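Local coordinates for TATA-box-binding protein (Methanococcus jannaschii, PDB 2Z8U) that probably binds the TATA box of archaeal promoters as a general transcription factor and helps RNA polymerase start transcription at the genes they control, at residues B[22-27]-B[86-91]; B[57-62]-B[77-82]; B[152-155]-B[159-162]. All blocks are in the same frame, centred on the assembly; numbering follows the deposited sequence.

Interactions 1 and 2 belong to the first repeat. Both set helix 77-94 against the sheet or the loops at the ends of its strands. Interaction 3 lies in the second repeat, on the other side of the chain's centre, and joins two neighbouring strands of that sheet. Interactions 1 and 2 touch through I87 and L61. Interaction 1 is buried and built from hydrocarbon branches alone. Interaction 2 is partly buried, and there a carboxylate lies against a proline and a valine. Interaction 3 is mostly buried and differs most, since backbone hydrogen bonds hold it and side chains pack on both faces. Interactions 2 and 3 also reach the second subunit.

Interaction 1 (B[22-27]-B[86-91]); sequences TKIGDN and KIIKEL
I24 packs on I88 and L91, and the contact consists of hydrocarbon branches. The CG2 methyl of I24 rests on the outer end of I88, with I24 CG2 to I88 CD1 at 3.8 Å. I88 CG1 is only slightly farther from the same methyl. The two isoleucine side chains run past each other in opposite directions, so they overlap alongside rather than end on. The longer branch of I24 serves L91. I24 CD1 lies 3.9 Å from L91 CD1, and these two side chains cross at about a right angle. The first torsion of I24 divides the work. CG1 sits between the backbone N and the carbonyl carbon (chi1 71°), which leaves CG2 beside the backbone N to face I88. The two backbones stay well apart, with I24 CA to I88 CA at 7.5 Å.

I88 and L91 are three residues apart on helix 77-94, so one flank of the helix offers both. This is the packing of the TBP fold, in which the long helix of a repeat lies across the convex back of the saddle-shaped sheet. Segment 22-27 takes in the last residues of strand 14-23 and the loop that follows, where I24 sits. Other apolar residues enlarge the contact. V69 of strand 68-72 touches I24, V33 and I36 of helix 30-36 touch L91, and P102 touches I88.

The polar groups are paired elsewhere. In the helix, L91 N donates to I87 O at 3.0 Å. I24 makes backbone hydrogen bonds to G67 and I99, which tie down its backbone. T22 OG1 is hydrogen-bonded to E103 O, so this buried hydroxyl is satisfied.

Interaction 2 (B[57-62]-B[77-82]); sequences PKVALL and KEEAEI
The side chain of E79 leaves the helix with CG anti to the backbone N (chi1 179°) and stays extended to CD (chi2 169°). This carries its carboxylate across to P57. E79 OE1 lies 4.0 Å from P57 CB. E79 OE2 reaches over to V59 as well, loosely, with 4.4 Å to V59 CG1. The aliphatic part takes part too, with E79 CG 4.1 Å from P57 CG. The proline ring and the glutamate chain run past each other in opposite directions.

The contact joins the first turn of helix 77-94 to P57 and V59 of segment 57-62, where the helix packs on the back of the TBP saddle. P57 follows a cis peptide bond, and K58 centres an inverse gamma turn whose V59 N to P57 O bond is weak. V59 continues the packing along the helix by touching A83. A60 and L62, which point to the other face of the sheet, pack on L126 of the second subunit.

E79 OE2 has its polar partner in the backbone N of K75, just before the helix. The nearby helix start probably favours the negative charge. Replacing E79 by an alanine removes the carboxylate, and K75 N would probably lose this acceptor while the P57 ring loses its cover. The backbone N of E79 is hydrogen-bonded to S76 OG.

Interaction 3 (B[152-155]-B[159-162]); sequences VLIF and KVVI
V152 and V160 meet diagonally across two antiparallel strands, with V152 CG1 to V160 CG1 at 3.6 Å. Both valines turn CG1 anti to the backbone N (chi1 -178° and 171°), and this brings the two methyls together. On the same face I154 CG1 approaches V160 CG2 at 4.4 Å, and V152 CG2 lies beside I162 CG1. This face is covered by helix 168-183, where I178 touches V152 and I162, and I182 touches I154.

The other face carries L153 and V161. V161 CG2 meets the edge of the F155 ring, in the ring plane, 3.8 Å from F155 CE2. K159 O also lies at the ring edge. The L153 side chain makes a looser contact with V161.

The strands form the beta hairpin 149-154 and 159-163 of the second repeat. The face of L153 and V161 is the concave side of the TBP saddle, the surface that in TBP relatives sits on the DNA minor groove. Here F138 of the second subunit packs on L153, and Q137 of that subunit touches F155, K159 and V161.

Backbone bonds hold the hairpin together. L153 and V161 are a hydrogen-bonded pair: L153 N donates to V161 O at 2.8 Å, and V161 N returns a bond to L153 O, also at 2.8 Å. Both donors lie in the carbonyl plane of their acceptors. V152 with I162 and I154 with V160 are the flanking non-hydrogen-bonded pairs. Each carbonyl oxygen of the central pair also receives a CA-H contact, from V152 CA to V161 O and from V160 CA to L153 O.

Toward the turn, F155 N donates to K159 O at 2.9 Å, meeting the oxygen almost head-on at a C=O...N angle of 170°. K159 N is hydrogen-bonded to S157 OG of the connecting loop.

Interaction 1 (B[22-27]-B[86-91])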
# COMPACT_ATOMS: atom_id res chain seq x y z
N THR B 22 33.17 0.99 -14.04
CA THR B 22 33.73 1.62 -15.21
C THR B 22 33.23 0.88 -16.45
O THR B 22 32.40 -0.04 -16.34
CB THR B 22 35.29 1.67 -15.14
OG1 THR B 22 35.76 2.51 -16.19
CG2 THR B 22 35.91 0.28 -15.31
N LYS B 23 33.69 1.32 -17.62
CA LYS B 23 33.42 0.64 -18.86
C LYS B 23 34.77 0.39 -19.54
O LYS B 23 35.54 1.32 -19.74
CB LYS B 23 32.50 1.49 -19.74
CG LYS B 23 32.01 0.73 -20.99
CD LYS B 23 30.81 1.46 -21.61
CE LYS B 23 30.21 0.63 -22.75
NZ LYS B 23 28.72 0.75 -22.70
N ILE B 24 35.05 -0.86 -19.88
CA ILE B 24 36.37 -1.21 -20.43
C ILE B 24 36.37 -1.50 -21.95
O ILE B 24 37.41 -1.78 -22.54
CB ILE B 24 37.06 -2.38 -19.60
CG1 ILE B 24 36.37 -3.74 -19.83
CG2 ILE B 24 37.20 -1.98 -18.10
CD1 ILE B 24 37.10 -4.94 -19.18
N GLY B 25 35.20 -1.44 -22.58
CA GLY B 25 35.06 -1.77 -24.00
C GLY B 25 33.60 -1.78 -24.37
O GLY B 25 32.79 -1.28 -23.60
N ASP B 26 33.25 -2.37 -25.52
CA ASP B 26 31.92 -2.17 -26.15
C ASP B 26 31.05 -3.42 -26.39
O ASP B 26 29.82 -3.31 -26.47
CB ASP B 26 32.08 -1.48 -27.52
CG ASP B 26 32.77 -0.10 -27.43
OD1 ASP B 26 32.40 0.74 -26.56
OD2 ASP B 26 33.67 0.15 -28.27
N ASN B 27 31.69 -4.57 -26.58
CA ASN B 27 30.99 -5.78 -27.00
C ASN B 27 31.99 -6.90 -26.75
O ASN B 27 32.48 -7.55 -27.68
CB ASN B 27 30.56 -5.68 -28.49
CG ASN B 27 29.97 -6.97 -29.05
OD1 ASN B 27 29.33 -7.76 -28.35
ND2 ASN B 27 30.17 -7.18 -30.35
N LYS B 86 45.27 -4.01 -14.49
CA LYS B 86 46.00 -5.28 -14.61
C LYS B 86 45.21 -6.27 -15.45
O LYS B 86 45.76 -6.96 -16.34
CB LYS B 86 46.24 -5.86 -13.22
CG LYS B 86 47.43 -5.22 -12.51
CD LYS B 86 47.69 -5.83 -11.13
CE LYS B 86 48.73 -5.00 -10.36
NZ LYS B 86 48.96 -5.58 -9.00
N ILE B 87 43.91 -6.33 -15.16
CA ILE B 87 42.97 -7.15 -15.95
C ILE B 87 42.90 -6.67 -17.40
O ILE B 87 42.95 -7.50 -18.33
CB ILE B 87 41.57 -7.19 -15.28
CG1 ILE B 87 41.67 -7.78 -13.85
CG2 ILE B 87 40.53 -7.88 -16.16
CD1 ILE B 87 41.93 -9.28 -13.77
N ILE B 88 42.77 -5.35 -17.60
CA ILE B 88 42.77 -4.73 -18.94
C ILE B 88 44.02 -5.14 -19.76
O ILE B 88 43.92 -5.54 -20.92
CB ILE B 88 42.63 -3.16 -18.84
CG1 ILE B 88 41.20 -2.81 -18.38
CG2 ILE B 88 43.02 -2.45 -20.16
CD1 ILE B 88 40.94 -1.33 -18.17
N LYS B 89 45.19 -5.04 -19.13
CA LYS B 89 46.43 -5.46 -19.79
C LYS B 89 46.37 -6.91 -20.26
O LYS B 89 46.78 -7.22 -21.37
CB LYS B 89 47.62 -5.26 -18.88
CG LYS B 89 48.94 -5.73 -19.47
CD LYS B 89 50.09 -5.29 -18.57
CE LYS B 89 51.43 -5.60 -19.21
NZ LYS B 89 51.56 -7.00 -19.68
N GLU B 90 45.87 -7.81 -19.42
CA GLU B 90 45.75 -9.22 -19.85
C GLU B 90 44.85 -9.36 -21.06
O GLU B 90 45.20 -10.04 -22.02
CB GLU B 90 45.19 -10.10 -18.74
CG GLU B 90 46.11 -10.29 -17.57
CD GLU B 90 45.42 -11.17 -16.56
OE1 GLU B 90 45.25 -12.37 -16.85
OE2 GLU B 90 45.03 -10.66 -15.50
N LEU B 91 43.69 -8.72 -21.01
CA LEU B 91 42.75 -8.77 -22.14
C LEU B 91 43.35 -8.13 -23.39
O LEU B 91 43.26 -8.70 -24.49
CB LEU B 91 41.38 -8.14 -21.79
CG LEU B 91 40.70 -8.60 -20.48
CD1 LEU B 91 39.31 -7.95 -20.41
CD2 LEU B 91 40.62 -10.11 -20.28

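Interaction 2 (B[57-62]-B[77-82])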
# COMPACT_ATOMS: atom_id res chain seq x y z
N PRO B 57 45.40 -7.79 -4.90
CA PRO B 57 44.74 -7.64 -3.60
C PRO B 57 43.40 -8.39 -3.62
O PRO B 57 42.98 -8.85 -4.68
CB PRO B 57 44.53 -6.13 -3.49
CG PRO B 57 44.35 -5.68 -4.92
CD PRO B 57 45.18 -6.62 -5.78
N LYS B 58 42.75 -8.55 -2.46
CA LYS B 58 41.47 -9.26 -2.37
C LYS B 58 40.37 -8.40 -3.00
O LYS B 58 39.64 -7.69 -2.29
CB LYS B 58 41.14 -9.57 -0.91
CG LYS B 58 40.31 -10.84 -0.67
CD LYS B 58 40.08 -11.11 0.83
CE LYS B 58 41.32 -11.66 1.55
NZ LYS B 58 41.10 -11.95 3.01
N VAL B 59 40.26 -8.43 -4.32
CA VAL B 59 39.22 -7.68 -5.02
C VAL B 59 38.51 -8.59 -6.02
O VAL B 59 39.10 -9.56 -6.51
CB VAL B 59 39.77 -6.41 -5.74
CG1 VAL B 59 40.43 -5.43 -4.75
CG2 VAL B 59 40.74 -6.77 -6.85
N ALA B 60 37.26 -8.27 -6.33
CA ALA B 60 36.48 -9.05 -7.28
C ALA B 60 35.92 -8.12 -8.35
O ALA B 60 35.56 -6.97 -8.07
CB ALA B 60 35.35 -9.77 -6.56
N LEU B 61 35.85 -8.63 -9.57
CA LEU B 61 35.32 -7.86 -10.69
C LEU B 61 34.18 -8.63 -11.32
O LEU B 61 34.23 -9.86 -11.43
CB LEU B 61 36.42 -7.59 -11.73
CG LEU B 61 37.63 -6.72 -11.33
CD1 LEU B 61 38.77 -7.56 -10.77
CD2 LEU B 61 38.12 -5.98 -12.54
N LEU B 62 33.15 -7.89 -11.74
CA LEU B 62 32.05 -8.42 -12.51
C LEU B 62 32.11 -7.73 -13.85
O LEU B 62 32.11 -6.49 -13.92
CB LEU B 62 30.71 -8.16 -11.80
CG LEU B 62 29.39 -8.48 -12.54
CD1 LEU B 62 29.27 -9.94 -12.94
CD2 LEU B 62 28.20 -8.07 -11.67
N LYS B 77 39.61 3.82 -4.27
CA LYS B 77 39.44 3.96 -5.72
C LYS B 77 40.71 3.64 -6.48
O LYS B 77 40.67 2.98 -7.50
CB LYS B 77 38.98 5.39 -6.07
CG LYS B 77 38.73 5.61 -7.57
CD LYS B 77 38.47 7.07 -7.83
CE LYS B 77 38.85 7.48 -9.24
NZ LYS B 77 38.75 8.96 -9.38
N GLU B 78 41.86 4.11 -5.97
CA GLU B 78 43.13 3.88 -6.65
C GLU B 78 43.52 2.43 -6.66
O GLU B 78 44.00 1.94 -7.69
CB GLU B 78 44.29 4.73 -6.06
CG GLU B 78 44.16 6.23 -6.31
CD GLU B 78 43.08 6.86 -5.47
OE1 GLU B 78 42.69 6.25 -4.46
OE2 GLU B 78 42.60 7.96 -5.83
N GLU B 79 43.33 1.74 -5.53
CA GLU B 79 43.61 0.31 -5.48
C GLU B 79 42.77 -0.47 -6.51
O GLU B 79 43.28 -1.38 -7.19
CB GLU B 79 43.37 -0.26 -4.10
CG GLU B 79 43.64 -1.76 -4.04
CD GLU B 79 43.66 -2.30 -2.65
OE1 GLU B 79 44.76 -2.41 -2.06
OE2 GLU B 79 42.57 -2.60 -2.13
N ALA B 80 41.49 -0.11 -6.58
CA ALA B 80 40.57 -0.68 -7.55
C ALA B 80 41.05 -0.41 -8.97
O ALA B 80 41.07 -1.32 -9.78
CB ALA B 80 39.17 -0.16 -7.35
N GLU B 81 41.43 0.83 -9.28
CA GLU B 81 41.90 1.16 -10.64
C GLU B 81 43.15 0.35 -11.05
O GLU B 81 43.27 -0.09 -12.21
CB GLU B 81 42.18 2.66 -10.77
CG GLU B 81 42.51 3.06 -12.24
CD GLU B 81 42.51 4.57 -12.45
OE1 GLU B 81 41.93 5.29 -11.61
OE2 GLU B 81 43.07 5.02 -13.48
N ILE B 82 44.06 0.17 -10.10
CA ILE B 82 45.25 -0.65 -10.34
C ILE B 82 44.87 -2.08 -10.72
O ILE B 82 45.37 -2.61 -11.71
CB ILE B 82 46.24 -0.58 -9.13
CG1 ILE B 82 46.84 0.83 -9.08
CG2 ILE B 82 47.36 -1.61 -9.25
CD1 ILE B 82 47.56 1.19 -7.77

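Interaction 3 (B[152-155]-B[159-162])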
# COMPACT_ATOMS: atom_id res chain seq x y z
N VAL B 152 23.53 4.64 8.14
CA VAL B 152 24.49 4.65 9.25
C VAL B 152 24.13 3.54 10.24
O VAL B 152 22.96 3.32 10.52
CB VAL B 152 24.50 6.01 9.99
CG1 VAL B 152 25.56 6.02 11.12
CG2 VAL B 152 24.78 7.16 8.99
N LEU B 153 25.13 2.81 10.70
CA LEU B 153 24.95 1.86 11.80
C LEU B 153 25.80 2.32 12.97
O LEU B 153 27.00 2.59 12.81
CB LEU B 153 25.36 0.45 11.38
CG LEU B 153 25.00 0.01 9.96
CD1 LEU B 153 25.73 -1.28 9.64
CD2 LEU B 153 23.50 -0.18 9.82
N ILE B 154 25.18 2.42 14.13
CA ILE B 154 25.87 2.86 15.33
C ILE B 154 25.85 1.72 16.34
O ILE B 154 24.77 1.20 16.66
CB ILE B 154 25.17 4.08 15.96
CG1 ILE B 154 25.07 5.24 14.96
CG2 ILE B 154 25.92 4.48 17.25
CD1 ILE B 154 24.16 6.40 15.37
N PHE B 155 27.02 1.37 16.86
CA PHE B 155 27.16 0.26 17.80
C PHE B 155 27.36 0.75 19.23
O PHE B 155 27.83 1.89 19.44
CB PHE B 155 28.28 -0.68 17.33
CG PHE B 155 28.01 -1.26 15.97
CD1 PHE B 155 27.14 -2.33 15.84
CD2 PHE B 155 28.54 -0.66 14.83
CE1 PHE B 155 26.83 -2.85 14.58
CE2 PHE B 155 28.23 -1.18 13.55
CZ PHE B 155 27.38 -2.28 13.44
N LYS B 159 31.55 2.51 17.86
CA LYS B 159 31.83 2.37 16.42
C LYS B 159 30.63 2.79 15.59
O LYS B 159 29.48 2.49 15.93
CB LYS B 159 32.24 0.94 16.06
CG LYS B 159 32.71 0.70 14.57
CD LYS B 159 33.55 -0.62 14.54
CE LYS B 159 34.51 -0.69 13.40
NZ LYS B 159 35.59 -1.70 13.68
N VAL B 160 30.91 3.50 14.49
CA VAL B 160 29.89 3.98 13.56
C VAL B 160 30.34 3.50 12.18
O VAL B 160 31.53 3.60 11.84
CB VAL B 160 29.86 5.53 13.54
CG1 VAL B 160 28.96 6.05 12.43
CG2 VAL B 160 29.39 6.07 14.88
N VAL B 161 29.41 2.97 11.40
CA VAL B 161 29.73 2.55 10.04
C VAL B 161 28.80 3.36 9.16
O VAL B 161 27.58 3.38 9.38
CB VAL B 161 29.47 1.04 9.83
CG1 VAL B 161 29.61 0.63 8.34
CG2 VAL B 161 30.36 0.20 10.74
N ILE B 162 29.35 4.01 8.14
CA ILE B 162 28.53 4.76 7.20
C ILE B 162 28.61 4.08 5.83
O ILE B 162 29.72 3.81 5.35
CB ILE B 162 28.99 6.23 7.11
CG1 ILE B 162 29.05 6.86 8.52
CG2 ILE B 162 28.07 7.03 6.20
CD1 ILE B 162 29.82 8.16 8.58